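Local coordinates for protein CG14216 (PDB 3P9Y) that dephosphorylates the heptapeptide repeats of the RNA polymerase II C-terminal domain, bound with a cis peptide bond, and probably acts in RNA processing and termination, at residues A31-N36 with V158-I163; D110-V115 with D121-H126; N174-L179 with I191-L196. The protein carries 2 engineered substitutions. All coordinates share one frame; numbering follows the deposited sequence.

Interaction 1: A31-N36 with V158-I163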
ATOM      1  N   ALA A  31      -3.536  -1.133  10.335  1.00 17.45           N
ATOM      2  CA  ALA A  31      -4.302  -0.260  11.220  1.00 19.25           C
ATOM      3  C   ALA A  31      -4.900  -1.048  12.386  1.00 20.63           C
ATOM      4  O   ALA A  31      -4.917  -0.576  13.519  1.00 21.64           O
ATOM      5  CB  ALA A  31      -5.400   0.448  10.446  1.00 18.76           C
ATOM      6  N   LYS A  32      -5.393  -2.249  12.100  1.00 20.47           N
ATOM      7  CA  LYS A  32      -5.956  -3.112  13.134  1.00 22.51           C
ATOM      8  C   LYS A  32      -4.893  -3.580  14.126  1.00 22.86           C
ATOM      9  O   LYS A  32      -5.204  -3.864  15.281  1.00 24.79           O
ATOM     10  CB  LYS A  32      -6.648  -4.320  12.506  1.00 22.93           C
ATOM     11  CG  LYS A  32      -8.004  -4.005  11.905  1.00 25.87           C
ATOM     12  CD  LYS A  32      -8.631  -5.238  11.274  1.00 30.02           C
ATOM     13  CE  LYS A  32     -10.053  -4.955  10.812  1.00 38.78           C
ATOM     14  NZ  LYS A  32     -10.725  -6.176  10.272  1.00 47.55           N
ATOM     15  N   LYS A  33      -3.643  -3.655  13.680  1.00 20.84           N
ATOM     16  CA  LYS A  33      -2.541  -4.011  14.575  1.00 22.52           C
ATOM     17  C   LYS A  33      -1.929  -2.780  15.249  1.00 22.17           C
ATOM     18  O   LYS A  33      -0.889  -2.872  15.891  1.00 23.89           O
ATOM     19  CB  LYS A  33      -1.456  -4.801  13.836  1.00 21.66           C
ATOM     20  CG  LYS A  33      -1.936  -6.121  13.243  1.00 22.89           C
ATOM     21  CD  LYS A  33      -2.617  -6.996  14.282  1.00 25.32           C
ATOM     22  CE  LYS A  33      -3.038  -8.338  13.699  1.00 29.06           C
ATOM     23  NZ  LYS A  33      -3.875  -9.131  14.653  1.00 31.66           N
ATOM     24  N   GLY A  34      -2.573  -1.628  15.094  1.00 22.54           N
ATOM     25  CA  GLY A  34      -2.232  -0.456  15.884  1.00 21.98           C
ATOM     26  C   GLY A  34      -1.234   0.511  15.269  1.00 22.04           C
ATOM     27  O   GLY A  34      -0.760   1.428  15.942  1.00 22.13           O
ATOM     28  N   PHE A  35      -0.915   0.326  13.993  1.00 20.00           N
ATOM     29  CA  PHE A  35       0.052   1.193  13.331  1.00 20.72           C
ATOM     30  C   PHE A  35      -0.574   2.449  12.734  1.00 20.36           C
ATOM     31  O   PHE A  35      -1.734   2.456  12.332  1.00 20.59           O
ATOM     32  CB  PHE A  35       0.808   0.415  12.249  1.00 19.00           C
ATOM     33  CG  PHE A  35       1.722  -0.634  12.805  1.00 19.81           C
ATOM     34  CD1 PHE A  35       2.962  -0.287  13.307  1.00 18.65           C
ATOM     35  CD2 PHE A  35       1.331  -1.961  12.851  1.00 19.09           C
ATOM     36  CE1 PHE A  35       3.801  -1.248  13.835  1.00 19.82           C
ATOM     37  CE2 PHE A  35       2.167  -2.925  13.377  1.00 20.16           C
ATOM     38  CZ  PHE A  35       3.403  -2.569  13.868  1.00 20.35           C
ATOM     39  N   ASN A  36       0.215   3.518  12.706  1.00 20.71           N
ATOM     40  CA  ASN A  36      -0.132   4.740  11.994  1.00 20.72           C
ATOM     41  C   ASN A  36       0.171   4.546  10.513  1.00 19.55           C
ATOM     42  O   ASN A  36       1.318   4.659  10.098  1.00 18.29           O
ATOM     43  CB  ASN A  36       0.690   5.905  12.549  1.00 20.34           C
ATOM     44  CG  ASN A  36       0.477   7.204  11.781  1.00 22.51           C
ATOM     45  OD1 ASN A  36      -0.366   7.289  10.889  1.00 22.65           O
ATOM     46  ND2 ASN A  36       1.249   8.223  12.133  1.00 23.28           N
ATOM     47  N   VAL A 158       2.363 -10.491   5.611  1.00 14.87           N
ATOM     48  CA  VAL A 158       3.820 -10.479   5.498  1.00 15.58           C
ATOM     49  C   VAL A 158       4.380  -9.083   5.754  1.00 13.39           C
ATOM     50  O   VAL A 158       5.365  -8.917   6.465  1.00 13.55           O
ATOM     51  CB  VAL A 158       4.285 -10.945   4.106  1.00 15.52           C
ATOM     52  CG1 VAL A 158       5.803 -10.886   4.010  1.00 15.92           C
ATOM     53  CG2 VAL A 158       3.779 -12.354   3.827  1.00 18.35           C
ATOM     54  N   ILE A 159       3.751  -8.086   5.156  1.00 14.14           N
ATOM     55  CA  ILE A 159       4.170  -6.711   5.336  1.00 14.10           C
ATOM     56  C   ILE A 159       4.058  -6.336   6.805  1.00 14.56           C
ATOM     57  O   ILE A 159       4.912  -5.630   7.340  1.00 13.94           O
ATOM     58  CB  ILE A 159       3.315  -5.769   4.488  1.00 13.78           C
ATOM     59  CG1 ILE A 159       3.706  -5.913   3.016  1.00 13.08           C
ATOM     60  CG2 ILE A 159       3.483  -4.327   4.944  1.00 13.19           C
ATOM     61  CD1 ILE A 159       2.745  -5.243   2.062  1.00 14.05           C
ATOM     62  N   THR A 160       3.004  -6.811   7.459  1.00 14.19           N
ATOM     63  CA  THR A 160       2.780  -6.475   8.856  1.00 14.41           C
ATOM     64  C   THR A 160       3.843  -7.122   9.742  1.00 14.32           C
ATOM     65  O   THR A 160       4.334  -6.494  10.673  1.00 14.31           O
ATOM     66  CB  THR A 160       1.374  -6.888   9.324  1.00 14.28           C
ATOM     67  OG1 THR A 160       0.394  -6.142   8.594  1.00 15.07           O
ATOM     68  CG2 THR A 160       1.203  -6.608  10.807  1.00 15.60           C
ATOM     69  N   ASP A 161       4.203  -8.369   9.451  1.00 14.13           N
ATOM     70  CA  ASP A 161       5.296  -9.018  10.171  1.00 15.13           C
ATOM     71  C   ASP A 161       6.578  -8.208  10.029  1.00 15.25           C
ATOM     72  O   ASP A 161       7.337  -8.056  10.987  1.00 14.53           O
ATOM     73  CB  ASP A 161       5.539 -10.433   9.650  1.00 16.36           C
ATOM     74  CG  ASP A 161       4.421 -11.390  10.008  1.00 17.71           C
ATOM     75  OD1 ASP A 161       3.721 -11.153  11.016  1.00 20.55           O
ATOM     76  OD2 ASP A 161       4.249 -12.386   9.281  1.00 18.23           O
ATOM     77  N   MET A 162       6.816  -7.689   8.829  1.00 14.91           N
ATOM     78  CA  MET A 162       8.023  -6.913   8.577  1.00 16.36           C
ATOM     79  C   MET A 162       8.020  -5.619   9.390  1.00 17.18           C
ATOM     80  O   MET A 162       9.018  -5.272  10.016  1.00 17.45           O
ATOM     81  CB  MET A 162       8.150  -6.584   7.096  1.00 16.21           C
ATOM     82  CG  MET A 162       9.423  -5.833   6.776  1.00 18.12           C
ATOM     83  SD  MET A 162       9.595  -5.426   5.032  1.00 17.59           S
ATOM     84  CE  MET A 162       8.345  -4.155   4.848  1.00 16.01           C
ATOM     85  N   ILE A 163       6.897  -4.905   9.374  1.00 16.11           N
ATOM     86  CA  ILE A 163       6.799  -3.630  10.080  1.00 17.96           C
ATOM     87  C   ILE A 163       6.885  -3.860  11.586  1.00 17.21           C
ATOM     88  O   ILE A 163       7.530  -3.109  12.302  1.00 16.72           O
ATOM     89  CB  ILE A 163       5.489  -2.886   9.749  1.00 17.26           C
ATOM     90  CG1 ILE A 163       5.405  -2.573   8.250  1.00 17.00           C
ATOM     91  CG2 ILE A 163       5.389  -1.603  10.568  1.00 17.34           C
ATOM     92  CD1 ILE A 163       6.402  -1.528   7.768  1.00 18.14           C
TER

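Interaction 2: D110-V115 with D121-H126. With IMD (imidazole), chain I.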
ATOM      1  N   ASP A 110       8.267   7.438   7.933  1.00 19.80           N
ATOM      2  CA  ASP A 110       9.502   6.784   8.331  1.00 19.77           C
ATOM      3  C   ASP A 110       9.747   5.557   7.468  1.00 18.52           C
ATOM      4  O   ASP A 110      10.891   5.210   7.191  1.00 18.06           O
ATOM      5  CB  ASP A 110       9.436   6.357   9.797  1.00 19.48           C
ATOM      6  CG  ASP A 110       9.191   7.525  10.728  1.00 23.00           C
ATOM      7  OD1 ASP A 110      10.008   8.471  10.722  1.00 23.81           O
ATOM      8  OD2 ASP A 110       8.180   7.499  11.458  1.00 21.45           O
ATOM      9  N   ILE A 111       8.668   4.889   7.066  1.00 17.50           N
ATOM     10  CA  ILE A 111       8.775   3.705   6.217  1.00 16.50           C
ATOM     11  C   ILE A 111       7.703   3.723   5.134  1.00 15.79           C
ATOM     12  O   ILE A 111       6.530   3.966   5.412  1.00 14.68           O
ATOM     13  CB  ILE A 111       8.627   2.401   7.027  1.00 16.21           C
ATOM     14  CG1 ILE A 111       9.684   2.333   8.134  1.00 18.59           C
ATOM     15  CG2 ILE A 111       8.748   1.194   6.109  1.00 16.70           C
ATOM     16  CD1 ILE A 111       9.598   1.075   9.000  1.00 18.43           C
ATOM     17  N   ILE A 112       8.115   3.464   3.900  1.00 14.83           N
ATOM     18  CA  ILE A 112       7.187   3.347   2.787  1.00 14.72           C
ATOM     19  C   ILE A 112       7.335   1.960   2.180  1.00 14.20           C
ATOM     20  O   ILE A 112       8.391   1.615   1.668  1.00 13.87           O
ATOM     21  CB  ILE A 112       7.475   4.408   1.706  1.00 15.03           C
ATOM     22  CG1 ILE A 112       7.414   5.813   2.317  1.00 16.53           C
ATOM     23  CG2 ILE A 112       6.491   4.272   0.551  1.00 14.98           C
ATOM     24  CD1 ILE A 112       7.771   6.929   1.344  1.00 16.56           C
ATOM     25  N   VAL A 113       6.284   1.154   2.254  1.00 15.05           N
ATOM     26  CA  VAL A 113       6.313  -0.181   1.668  1.00 13.65           C
ATOM     27  C   VAL A 113       5.640  -0.144   0.295  1.00 13.53           C
ATOM     28  O   VAL A 113       4.545   0.386   0.160  1.00 14.34           O
ATOM     29  CB  VAL A 113       5.590  -1.202   2.577  1.00 13.84           C
ATOM     30  CG1 VAL A 113       5.675  -2.604   1.985  1.00 12.77           C
ATOM     31  CG2 VAL A 113       6.181  -1.171   3.988  1.00 13.35           C
ATOM     32  N   THR A 114       6.303  -0.684  -0.720  1.00 13.19           N
ATOM     33  CA  THR A 114       5.697  -0.836  -2.039  1.00 14.42           C
ATOM     34  C   THR A 114       5.489  -2.317  -2.317  1.00 13.99           C
ATOM     35  O   THR A 114       6.139  -3.165  -1.706  1.00 13.67           O
ATOM     36  CB  THR A 114       6.565  -0.209  -3.159  1.00 15.15           C
ATOM     37  OG1 THR A 114       7.864  -0.818  -3.167  1.00 14.28           O
ATOM     38  CG2 THR A 114       6.710   1.289  -2.946  1.00 15.13           C
ATOM     39  N   VAL A 115       4.581  -2.628  -3.235  1.00 14.73           N
ATOM     40  CA  VAL A 115       4.139  -4.008  -3.423  1.00 15.90           C
ATOM     41  C   VAL A 115       4.574  -4.604  -4.765  1.00 17.35           C
ATOM     42  O   VAL A 115       4.187  -5.717  -5.112  1.00 17.50           O
ATOM     43  CB  VAL A 115       2.608  -4.126  -3.257  1.00 15.17           C
ATOM     44  CG1 VAL A 115       2.205  -3.687  -1.863  1.00 15.35           C
ATOM     45  CG2 VAL A 115       1.881  -3.296  -4.304  1.00 16.02           C
ATOM     46  N   ASP A 121       9.969   1.785  -7.945  1.00 19.11           N
ATOM     47  CA  ASP A 121      10.732   2.712  -8.774  1.00 21.71           C
ATOM     48  C   ASP A 121      10.068   4.075  -8.884  1.00 21.75           C
ATOM     49  O   ASP A 121      10.742   5.097  -8.841  1.00 22.63           O
ATOM     50  CB  ASP A 121      10.930   2.133 -10.173  1.00 22.94           C
ATOM     51  CG  ASP A 121      11.952   1.022 -10.198  1.00 22.95           C
ATOM     52  OD1 ASP A 121      12.768   0.943  -9.260  1.00 23.21           O
ATOM     53  OD2 ASP A 121      11.937   0.225 -11.151  1.00 23.00           O
ATOM     54  N   LEU A 122       8.750   4.091  -9.037  1.00 20.65           N
ATOM     55  CA  LEU A 122       8.024   5.350  -9.152  1.00 21.75           C
ATOM     56  C   LEU A 122       8.119   6.130  -7.845  1.00 21.86           C
ATOM     57  O   LEU A 122       8.289   7.350  -7.846  1.00 21.76           O
ATOM     58  CB  LEU A 122       6.560   5.094  -9.523  1.00 21.62           C
ATOM     59  CG  LEU A 122       6.347   4.612 -10.963  1.00 22.52           C
ATOM     60  CD1 LEU A 122       4.928   4.116 -11.175  1.00 22.93           C
ATOM     61  CD2 LEU A 122       6.678   5.728 -11.956  1.00 24.53           C
ATOM     62  N   VAL A 123       8.019   5.417  -6.729  1.00 20.07           N
ATOM     63  CA  VAL A 123       8.124   6.031  -5.418  1.00 19.03           C
ATOM     64  C   VAL A 123       9.516   6.628  -5.233  1.00 21.54           C
ATOM     65  O   VAL A 123       9.653   7.767  -4.798  1.00 21.25           O
ATOM     66  CB  VAL A 123       7.842   5.005  -4.295  1.00 19.56           C
ATOM     67  CG1 VAL A 123       8.317   5.531  -2.953  1.00 17.27           C
ATOM     68  CG2 VAL A 123       6.351   4.651  -4.249  1.00 17.66           C
ATOM     69  N   VAL A 124      10.545   5.857  -5.571  1.00 20.45           N
ATOM     70  CA  VAL A 124      11.920   6.299  -5.374  1.00 22.80           C
ATOM     71  C   VAL A 124      12.240   7.466  -6.307  1.00 25.07           C
ATOM     72  O   VAL A 124      12.854   8.449  -5.899  1.00 25.76           O
ATOM     73  CB  VAL A 124      12.918   5.143  -5.592  1.00 22.88           C
ATOM     74  CG1 VAL A 124      14.350   5.656  -5.628  1.00 25.01           C
ATOM     75  CG2 VAL A 124      12.757   4.090  -4.495  1.00 19.00           C
ATOM     76  N   MET A 125      11.799   7.362  -7.557  1.00 24.06           N
ATOM     77  CA  MET A 125      12.016   8.419  -8.532  1.00 27.29           C
ATOM     78  C   MET A 125      11.373   9.704  -8.033  1.00 27.65           C
ATOM     79  O   MET A 125      11.979  10.770  -8.087  1.00 30.21           O
ATOM     80  CB  MET A 125      11.435   8.027  -9.894  1.00 27.22           C
ATOM     81  CG  MET A 125      11.755   9.016 -11.003  1.00 31.44           C
ATOM     82  SD  MET A 125      11.314   8.415 -12.646  1.00 38.67           S
ATOM     83  CE  MET A 125       9.524   8.482 -12.582  1.00 31.88           C
ATOM     84  N   HIS A 126      10.152   9.597  -7.524  1.00 26.07           N
ATOM     85  CA  HIS A 126       9.424  10.768  -7.051  1.00 26.80           C
ATOM     86  C   HIS A 126      10.132  11.416  -5.867  1.00 28.91           C
ATOM     87  O   HIS A 126      10.242  12.640  -5.794  1.00 28.95           O
ATOM     88  CB  HIS A 126       7.993  10.406  -6.661  1.00 25.09           C
ATOM     89  CG  HIS A 126       7.228  11.556  -6.087  1.00 26.32           C
ATOM     90  ND1 HIS A 126       6.631  12.514  -6.874  1.00 26.64           N
ATOM     91  CD2 HIS A 126       6.996  11.920  -4.805  1.00 27.31           C
ATOM     92  CE1 HIS A 126       6.050  13.415  -6.101  1.00 27.93           C
ATOM     93  NE2 HIS A 126       6.257  13.079  -4.841  1.00 28.43           N
TER
HETATM   94  N1  IMD I 196      14.752   3.279  -9.059  1.00 29.97           N
HETATM   95  C2  IMD I 196      14.094   4.459  -9.094  1.00 27.99           C
HETATM   96  N3  IMD I 196      14.989   5.457  -8.918  1.00 31.82           N
HETATM   97  C4  IMD I 196      16.214   4.907  -8.773  1.00 32.21           C
HETATM   98  C5  IMD I 196      16.066   3.532  -8.864  1.00 31.73           C

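Interaction 3: N174-L179 with I191-L196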
ATOM      1  N   ASN A 174      20.248   2.201  12.198  1.00 21.85           N
ATOM      2  CA  ASN A 174      21.446   1.377  12.346  1.00 22.64           C
ATOM      3  C   ASN A 174      21.146  -0.118  12.429  1.00 21.48           C
ATOM      4  O   ASN A 174      22.060  -0.937  12.352  1.00 22.22           O
ATOM      5  CB  ASN A 174      22.242   1.808  13.585  1.00 24.26           C
ATOM      6  CG  ASN A 174      22.822   3.210  13.452  1.00 28.05           C
ATOM      7  OD1 ASN A 174      23.122   3.671  12.348  1.00 28.63           O
ATOM      8  ND2 ASN A 174      22.982   3.892  14.578  1.00 26.30           N
ATOM      9  N   ASP A 175      19.872  -0.469  12.599  1.00 20.21           N
ATOM     10  CA  ASP A 175      19.456  -1.869  12.714  1.00 19.83           C
ATOM     11  C   ASP A 175      18.862  -2.408  11.418  1.00 17.80           C
ATOM     12  O   ASP A 175      18.856  -3.613  11.188  1.00 16.79           O
ATOM     13  CB  ASP A 175      18.376  -2.020  13.795  1.00 20.63           C
ATOM     14  CG  ASP A 175      18.937  -2.019  15.203  1.00 22.37           C
ATOM     15  OD1 ASP A 175      20.170  -1.989  15.361  1.00 22.44           O
ATOM     16  OD2 ASP A 175      18.131  -2.054  16.153  1.00 23.30           O
ATOM     17  N   ILE A 176      18.340  -1.522  10.583  1.00 16.63           N
ATOM     18  CA  ILE A 176      17.418  -1.946   9.543  1.00 16.21           C
ATOM     19  C   ILE A 176      18.084  -2.840   8.498  1.00 16.37           C
ATOM     20  O   ILE A 176      17.479  -3.800   8.049  1.00 14.63           O
ATOM     21  CB  ILE A 176      16.721  -0.759   8.871  1.00 17.01           C
ATOM     22  CG1 ILE A 176      15.545  -1.261   8.025  1.00 17.19           C
ATOM     23  CG2 ILE A 176      17.713   0.036   8.040  1.00 17.86           C
ATOM     24  CD1 ILE A 176      14.674  -0.150   7.460  1.00 17.09           C
ATOM     25  N   ASP A 177      19.323  -2.544   8.121  1.00 16.35           N
ATOM     26  CA  ASP A 177      20.006  -3.371   7.132  1.00 17.53           C
ATOM     27  C   ASP A 177      20.058  -4.819   7.612  1.00 16.91           C
ATOM     28  O   ASP A 177      19.727  -5.738   6.867  1.00 14.66           O
ATOM     29  CB  ASP A 177      21.420  -2.849   6.852  1.00 19.36           C
ATOM     30  CG  ASP A 177      21.418  -1.575   6.020  1.00 20.71           C
ATOM     31  OD1 ASP A 177      20.446  -1.346   5.275  1.00 19.91           O
ATOM     32  OD2 ASP A 177      22.394  -0.799   6.104  1.00 26.70           O
ATOM     33  N   GLU A 178      20.467  -5.025   8.858  1.00 16.50           N
ATOM     34  CA  GLU A 178      20.590  -6.377   9.380  1.00 17.94           C
ATOM     35  C   GLU A 178      19.217  -7.034   9.522  1.00 16.32           C
ATOM     36  O   GLU A 178      19.084  -8.226   9.277  1.00 14.44           O
ATOM     37  CB  GLU A 178      21.335  -6.393  10.719  1.00 20.05           C
ATOM     38  CG  GLU A 178      22.839  -6.135  10.595  1.00 23.46           C
ATOM     39  CD  GLU A 178      23.595  -6.414  11.890  1.00 31.33           C
ATOM     40  OE1 GLU A 178      22.939  -6.647  12.931  1.00 31.10           O
ATOM     41  OE2 GLU A 178      24.847  -6.404  11.868  1.00 36.84           O
ATOM     42  N   LEU A 179      18.206  -6.259   9.912  1.00 15.72           N
ATOM     43  CA  LEU A 179      16.853  -6.797  10.084  1.00 15.96           C
ATOM     44  C   LEU A 179      16.259  -7.224   8.741  1.00 14.74           C
ATOM     45  O   LEU A 179      15.559  -8.227   8.657  1.00 13.77           O
ATOM     46  CB  LEU A 179      15.933  -5.773  10.749  1.00 16.06           C
ATOM     47  CG  LEU A 179      16.237  -5.434  12.210  1.00 18.70           C
ATOM     48  CD1 LEU A 179      15.351  -4.292  12.668  1.00 17.25           C
ATOM     49  CD2 LEU A 179      16.065  -6.664  13.107  1.00 20.41           C
ATOM     50  N   ILE A 191      13.680  -8.297  -0.370  1.00 14.06           N
ATOM     51  CA  ILE A 191      13.201  -6.962  -0.078  1.00 14.27           C
ATOM     52  C   ILE A 191      14.116  -5.964  -0.773  1.00 15.17           C
ATOM     53  O   ILE A 191      15.338  -6.032  -0.620  1.00 16.05           O
ATOM     54  CB  ILE A 191      13.228  -6.690   1.435  1.00 14.29           C
ATOM     55  CG1 ILE A 191      12.309  -7.671   2.171  1.00 14.26           C
ATOM     56  CG2 ILE A 191      12.812  -5.246   1.728  1.00 14.69           C
ATOM     57  CD1 ILE A 191      12.338  -7.511   3.671  1.00 16.10           C
ATOM     58  N   LEU A 192      13.539  -5.053  -1.549  1.00 13.60           N
ATOM     59  CA  LEU A 192      14.319  -3.965  -2.129  1.00 15.60           C
ATOM     60  C   LEU A 192      14.318  -2.826  -1.119  1.00 16.37           C
ATOM     61  O   LEU A 192      13.283  -2.522  -0.526  1.00 15.11           O
ATOM     62  CB  LEU A 192      13.717  -3.494  -3.459  1.00 14.93           C
ATOM     63  CG  LEU A 192      13.356  -4.587  -4.469  1.00 16.10           C
ATOM     64  CD1 LEU A 192      12.749  -3.969  -5.719  1.00 16.15           C
ATOM     65  CD2 LEU A 192      14.576  -5.435  -4.829  1.00 15.97           C
ATOM     66  N   HIS A 193      15.469  -2.197  -0.919  1.00 15.98           N
ATOM     67  CA  HIS A 193      15.587  -1.155   0.090  1.00 15.82           C
ATOM     68  C   HIS A 193      16.358   0.057  -0.414  1.00 17.67           C
ATOM     69  O   HIS A 193      17.430  -0.077  -1.004  1.00 16.65           O
ATOM     70  CB  HIS A 193      16.273  -1.701   1.337  1.00 15.71           C
ATOM     71  CG  HIS A 193      16.492  -0.669   2.399  1.00 16.87           C
ATOM     72  ND1 HIS A 193      17.629  -0.627   3.178  1.00 17.25           N
ATOM     73  CD2 HIS A 193      15.716   0.359   2.811  1.00 16.31           C
ATOM     74  CE1 HIS A 193      17.540   0.381   4.026  1.00 17.12           C
ATOM     75  NE2 HIS A 193      16.391   0.997   3.823  1.00 16.34           N
ATOM     76  N   SER A 194      15.789   1.237  -0.186  1.00 16.83           N
ATOM     77  CA  SER A 194      16.480   2.492  -0.446  1.00 19.03           C
ATOM     78  C   SER A 194      16.262   3.419   0.735  1.00 20.12           C
ATOM     79  O   SER A 194      15.195   3.406   1.352  1.00 17.87           O
ATOM     80  CB  SER A 194      15.947   3.156  -1.716  1.00 18.90           C
ATOM     81  OG  SER A 194      16.235   2.374  -2.859  1.00 17.92           O
ATOM     82  N   VAL A 195      17.278   4.213   1.055  1.00 19.61           N
ATOM     83  CA  VAL A 195      17.128   5.278   2.036  1.00 20.79           C
ATOM     84  C   VAL A 195      17.078   6.612   1.311  1.00 22.14           C
ATOM     85  O   VAL A 195      18.029   6.992   0.629  1.00 22.08           O
ATOM     86  CB  VAL A 195      18.293   5.308   3.034  1.00 21.03           C
ATOM     87  CG1 VAL A 195      18.013   6.319   4.130  1.00 22.75           C
ATOM     88  CG2 VAL A 195      18.527   3.924   3.627  1.00 20.78           C
ATOM     89  N   LEU A 196      15.965   7.320   1.455  1.00 22.26           N
ATOM     90  CA  LEU A 196      15.820   8.644   0.870  1.00 23.30           C
ATOM     91  C   LEU A 196      15.649   9.664   1.985  1.00 25.56           C
ATOM     92  O   LEU A 196      15.631   9.306   3.160  1.00 25.86           O
ATOM     93  CB  LEU A 196      14.632   8.665  -0.084  1.00 23.77           C
ATOM     94  CG  LEU A 196      14.800   7.666  -1.229  1.00 25.54           C
ATOM     95  CD1 LEU A 196      13.468   7.321  -1.866  1.00 25.52           C
ATOM     96  CD2 LEU A 196      15.773   8.211  -2.265  1.00 26.73           C
TER
HETATM   97  O   HOH W   1      19.644  -2.891   3.219  1.00 20.29           O

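Interaction 1: A31-N36 with V158-I163
Lys33 and Phe35, in the turn that leaves helix 22-32, face Thr160 and Ile163 on helix 149-167. Their backbones stay well apart: Lys33 CA lies 8.2 Å from Thr160 CA, and Phe35 CA lies 8.9 Å from Ile163 CA. Side chains alone therefore fill the gap, and no hydrogen bond crosses it. The first helix ends in a Schellman motif. Gly34 is its C-prime residue, with positive phi (93°), and its N bonds to Ala31 O at 3.0 Å. Phe35 N reaches back to Leu30 O. At these backbone angles a CB would collide with the carbonyl O of Lys33, so glycine suits the position. Past the turn the chain enters strand 36-41 of the LMW PTP-like fold, and the contact seats this helix-to-strand connection on a helix that also packs on strand 111-114. Phe35 is buried and gives up the most surface in the contact. Ile163 lays its CG2 methyl over one face of the ring, displaced toward the rim. The closest pair is Phe35 CE1 with Ile163 CG2 at 3.6 Å. This is a CH-pi contact, with CG2 4.0 Å from the Phe35 ring centroid and 23° off the normal. Ile163 CG2 stands opposite its own backbone N, while the CG1 branch turns off toward strand 111-114. The Lys33 and Thr160 side chains cross at about a right angle, with Lys33 CG 4.0 Å from Thr160 CG2. Lys33 bends at chi2 (-53°), which takes its amino end away from helix 149-167. Thr160 offers only its methyl here; OG1 bonds back to Ala156 O.

Interaction 2: D110-V115 with D121-H126
Ile112 and Thr114 on strand 111-114 both pack on Val123 of helix 117-128. The strand and helix are the first two elements of a right-handed beta-alpha-beta unit completed by the parallel strand 137-142. Along the strand the side chains alternate. Ile111 points to the other side of the sheet, toward helix 149-167. Ile112 is the first to meet helix 117-128. Its CG2 methyl lies 4.1 Å from Val123 CG1, and the two side chains meet at a slant. Val113 turns back to helix 149-167. Thr114 comes next and makes the closer contact. It reaches toward Val123 tip to tip, with Thr114 CG2 3.6 Å from Val123 CG2. Thr114 OG1 sits between its backbone N and carbonyl carbon (chi1 58°) and bonds to Asn142 OD1. This turn about chi1 puts CG2 anti to the carbonyl carbon, facing the helix. Val123 spreads its two methyls, one to each strand residue, and also touches Val15 and Val140 on the flanking strands. Val123 therefore touches three adjacent strands. A bound imidazole, probably from the crystallisation liquor, lies against the helix beside Val124. Its N1 donates a hydrogen bond to Asp121 OD1 at 3.1 Å, with an N-H...O angle of 157°.

Interaction 3: N174-L179 with I191-L196
His193 on strand 192-197 reaches across to Ile176 and Asp177 on helix 172-187. The backbones are 8.6 Å apart at Asp177 CA and His193 CA. From His193 CB the ring carbon CG stands opposite the backbone N (chi1 177°), which carries the imidazole toward the helix. ND1 comes next. Asp177 OD1 is equally close to His193 ND1 and CE1, at 3.6 Å, too far for a direct hydrogen bond. A water closes the gap instead: it donates to Asp177 OD1 at 2.7 Å and bonds to His193 ND1 at 3.0 Å. Both oxygens lie at the ring edge, near its plane. The carboxylate is tilted 66° to the imidazole. The strand is the antiparallel edge of the five-stranded mixed sheet, next to strand 137-142, and the helix leads into it through a short connection. Farther round the ring, Ile176 CG2 comes to His193 CE1 obliquely, at 4.0 Å. At the far end NE2 lies 4.2 Å from Ile176 CD1, and its polar partner is His139 ND1 on the neighbouring strand. A leucine in place of His193 would probably cost the water its link to the strand and leave His139 without this partner. Ile176 also packs on His139 and on Met166 of helix 149-167, while Asp177 lies at the exposed margin.

How the interactions relate
Interactions 1 and 2 lie on opposite faces of the central sheet, with centres about 17 Å apart. Strand 111-114 joins them: Met162 CE is 3.8 Å from Val113 CG2. Interaction 3 lies at edge strand 192-197, its centre about 17 Å from that of interaction 1. Met162 links these two as well, with SD 3.7 Å from Ile191 CD1. Interactions 2 and 3 have centres about 13 Å apart and meet where Val124 CA lies 4.0 Å from Leu196 CD1. They set helices on the sheet; interaction 1 joins a helix-to-strand turn to a helix. In LMW PTP-like phosphatases the catalytic loop follows the first strand, here probably 11-16, beside strand 111-114.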